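Local coordinates for protein TadZ (Pseudomonas aeruginosa, PDB 4LDA) that probably acts in pilus assembly as an ATP-binding and ATP-hydrolysing protein, represented here by its N-terminal CheY-like domain, at residues L52-G57 with L78-I83. Numbering follows the deposited sequence.
Sequences LFISLG and LSVVAI
Leu52 through Ser55 pair in parallel with Val80 through Ile83, the two strand axes approaching to 4.5 Å at 27°. Five backbone hydrogen bonds alternate in direction: Leu52, Ile54 and Leu56 donate to the carbonyls of Ser79, Val81 and Ile83, and in return Val81 and Ile83 donate to Leu52 and Ile54. The bond from Ile83 N to Ile54 O (2.8 Å) is the most bent, at 151°, and its donor is tilted from the carbonyl plane. The last bond, Leu56 N to Ile83 O (2.8 Å), is nearly straight and carries the pairing one residue past the last bridge.

On one sheet face, the Phe53 and Val81 side chains lie side by side. Phe53 CG, anti to the carbonyl carbon (chi1 -65°), leads toward Val81, whose CB comes obliquely to ring atom CD1 at 3.7 Å. Ile83 CD1 reaches Phe53 CB at 3.8 Å, and helix 110-121 covers this side. The Ser55 hydroxyl hydrogen-bonds to Glu15. On the opposite face, Val80 CG1 meets Ile54 CG2 at 3.7 Å; Leu56, beyond the bridges, packs CD1 on Ala82 CB at 3.8 Å. Helix 61-74 touches Leu52, Ile54 and Leu56.

Strands 51-55 and 79-83, joined through helix 61-74, form a beta-alpha-beta crossover. Phe53 and Ser55 turn their backbones to strand 4-9. Five buried N-H groups thus find carbonyls across this pair, while apolar groups on both faces make it the core of the CheY-like sheet.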
ATOM      1  N   LEU A  52       3.166   1.510   1.160  1.00 55.12           N
ATOM      2  CA  LEU A  52       3.023   0.666  -0.012  1.00 52.82           C
ATOM      3  C   LEU A  52       1.569   0.218  -0.128  1.00 53.41           C
ATOM      4  O   LEU A  52       1.016  -0.349   0.818  1.00 51.67           O
ATOM      5  CB  LEU A  52       3.981  -0.539   0.013  1.00 53.92           C
ATOM      6  CG  LEU A  52       3.904  -1.466  -1.200  1.00 58.33           C
ATOM      7  CD1 LEU A  52       5.260  -1.723  -1.757  1.00 60.92           C
ATOM      8  CD2 LEU A  52       3.235  -2.789  -0.860  1.00 57.39           C
ATOM      9  N   PHE A  53       0.960   0.467  -1.296  1.00 49.85           N
ATOM     10  CA  PHE A  53      -0.390   0.027  -1.619  1.00 49.38           C
ATOM     11  C   PHE A  53      -0.302  -1.282  -2.406  1.00 53.14           C
ATOM     12  O   PHE A  53       0.491  -1.381  -3.332  1.00 53.02           O
ATOM     13  CB  PHE A  53      -1.150   1.108  -2.393  1.00 50.29           C
ATOM     14  CG  PHE A  53      -1.384   2.359  -1.590  1.00 50.68           C
ATOM     15  CD1 PHE A  53      -2.475   2.459  -0.736  1.00 52.71           C
ATOM     16  CD2 PHE A  53      -0.529   3.451  -1.709  1.00 52.75           C
ATOM     17  CE1 PHE A  53      -2.698   3.618  -0.000  1.00 53.12           C
ATOM     18  CE2 PHE A  53      -0.743   4.610  -0.964  1.00 54.16           C
ATOM     19  CZ  PHE A  53      -1.831   4.692  -0.129  1.00 51.72           C
ATOM     20  N   ILE A  54      -1.069  -2.297  -2.007  1.00 50.84           N
ATOM     21  CA  ILE A  54      -1.069  -3.580  -2.711  1.00 51.63           C
ATOM     22  C   ILE A  54      -2.530  -4.000  -2.951  1.00 55.15           C
ATOM     23  O   ILE A  54      -3.333  -4.049  -2.030  1.00 54.11           O
ATOM     24  CB  ILE A  54      -0.235  -4.683  -2.004  1.00 55.94           C
ATOM     25  CG1 ILE A  54      -0.070  -5.943  -2.931  1.00 57.44           C
ATOM     26  CG2 ILE A  54      -0.753  -4.994  -0.574  1.00 55.16           C
ATOM     27  CD1 ILE A  54       0.880  -7.006  -2.438  1.00 64.98           C
ATOM     28  N   SER A  55      -2.866  -4.228  -4.219  1.00 54.26           N
ATOM     29  CA  SER A  55      -4.196  -4.637  -4.639  1.00 53.77           C
ATOM     30  C   SER A  55      -4.309  -6.164  -4.482  1.00 58.32           C
ATOM     31  O   SER A  55      -3.498  -6.920  -5.034  1.00 59.38           O
ATOM     32  CB  SER A  55      -4.473  -4.169  -6.063  1.00 54.56           C
ATOM     33  OG  SER A  55      -5.829  -4.409  -6.385  1.00 63.76           O
ATOM     34  N   LEU A  56      -5.289  -6.590  -3.681  1.00 55.58           N
ATOM     35  CA  LEU A  56      -5.569  -7.984  -3.356  1.00 58.28           C
ATOM     36  C   LEU A  56      -6.956  -8.441  -3.823  1.00 66.43           C
ATOM     37  O   LEU A  56      -7.956  -7.729  -3.678  1.00 66.44           O
ATOM     38  CB  LEU A  56      -5.467  -8.211  -1.837  1.00 58.37           C
ATOM     39  CG  LEU A  56      -4.111  -7.995  -1.182  1.00 63.29           C
ATOM     40  CD1 LEU A  56      -4.205  -8.214   0.308  1.00 64.55           C
ATOM     41  CD2 LEU A  56      -3.067  -8.924  -1.755  1.00 65.34           C
ATOM     42  N   GLY A  57      -6.993  -9.668  -4.312  1.00 65.51           N
ATOM     43  CA  GLY A  57      -8.195 -10.360  -4.761  1.00 66.71           C
ATOM     44  C   GLY A  57      -8.043 -11.844  -4.503  1.00 73.70           C
ATOM     45  O   GLY A  57      -6.958 -12.275  -4.108  1.00 74.03           O
ATOM     46  N   LEU A  78       7.557  -0.138   7.469  1.00 69.13           N
ATOM     47  CA  LEU A  78       6.759   0.103   6.270  1.00 64.42           C
ATOM     48  C   LEU A  78       5.272  -0.105   6.562  1.00 64.45           C
ATOM     49  O   LEU A  78       4.896  -1.110   7.181  1.00 64.57           O
ATOM     50  CB  LEU A  78       7.217  -0.839   5.123  1.00 64.53           C
ATOM     51  CG  LEU A  78       6.457  -0.753   3.781  1.00 66.91           C
ATOM     52  CD1 LEU A  78       6.791   0.518   3.032  1.00 65.10           C
ATOM     53  CD2 LEU A  78       6.753  -1.952   2.914  1.00 68.83           C
ATOM     54  N   SER A  79       4.430   0.843   6.107  1.00 57.18           N
ATOM     55  CA  SER A  79       2.978   0.728   6.226  1.00 54.51           C
ATOM     56  C   SER A  79       2.433   0.122   4.932  1.00 57.50           C
ATOM     57  O   SER A  79       2.558   0.728   3.870  1.00 54.77           O
ATOM     58  CB  SER A  79       2.325   2.075   6.535  1.00 54.58           C
ATOM     59  OG  SER A  79       2.831   2.660   7.718  1.00 61.53           O
ATOM     60  N   VAL A  80       1.901  -1.103   5.010  1.00 55.91           N
ATOM     61  CA  VAL A  80       1.323  -1.765   3.847  1.00 54.72           C
ATOM     62  C   VAL A  80      -0.210  -1.574   3.941  1.00 58.89           C
ATOM     63  O   VAL A  80      -0.822  -1.945   4.945  1.00 58.76           O
ATOM     64  CB  VAL A  80       1.762  -3.253   3.701  1.00 57.99           C
ATOM     65  CG1 VAL A  80       1.098  -3.910   2.497  1.00 56.81           C
ATOM     66  CG2 VAL A  80       3.274  -3.371   3.586  1.00 58.91           C
ATOM     67  N   VAL A  81      -0.802  -0.942   2.915  1.00 53.72           N
ATOM     68  CA  VAL A  81      -2.245  -0.705   2.811  1.00 52.11           C
ATOM     69  C   VAL A  81      -2.794  -1.577   1.687  1.00 57.35           C
ATOM     70  O   VAL A  81      -2.390  -1.423   0.536  1.00 57.13           O
ATOM     71  CB  VAL A  81      -2.601   0.801   2.594  1.00 54.01           C
ATOM     72  CG1 VAL A  81      -4.111   0.999   2.519  1.00 51.80           C
ATOM     73  CG2 VAL A  81      -2.001   1.682   3.693  1.00 54.22           C
ATOM     74  N   ALA A  82      -3.705  -2.499   2.020  1.00 55.85           N
ATOM     75  CA  ALA A  82      -4.317  -3.385   1.027  1.00 56.00           C
ATOM     76  C   ALA A  82      -5.505  -2.708   0.354  1.00 56.26           C
ATOM     77  O   ALA A  82      -6.184  -1.900   0.970  1.00 55.51           O
ATOM     78  CB  ALA A  82      -4.750  -4.690   1.678  1.00 58.20           C
ATOM     79  N   ILE A  83      -5.717  -3.007  -0.923  1.00 52.22           N
ATOM     80  CA  ILE A  83      -6.814  -2.493  -1.748  1.00 51.73           C
ATOM     81  C   ILE A  83      -7.608  -3.714  -2.225  1.00 57.69           C
ATOM     82  O   ILE A  83      -7.035  -4.607  -2.833  1.00 58.17           O
ATOM     83  CB  ILE A  83      -6.316  -1.593  -2.922  1.00 53.98           C
ATOM     84  CG1 ILE A  83      -5.476  -0.401  -2.451  1.00 53.17           C
ATOM     85  CG2 ILE A  83      -7.467  -1.137  -3.840  1.00 55.16           C
ATOM     86  CD1 ILE A  83      -4.595   0.206  -3.598  1.00 55.27           C
TER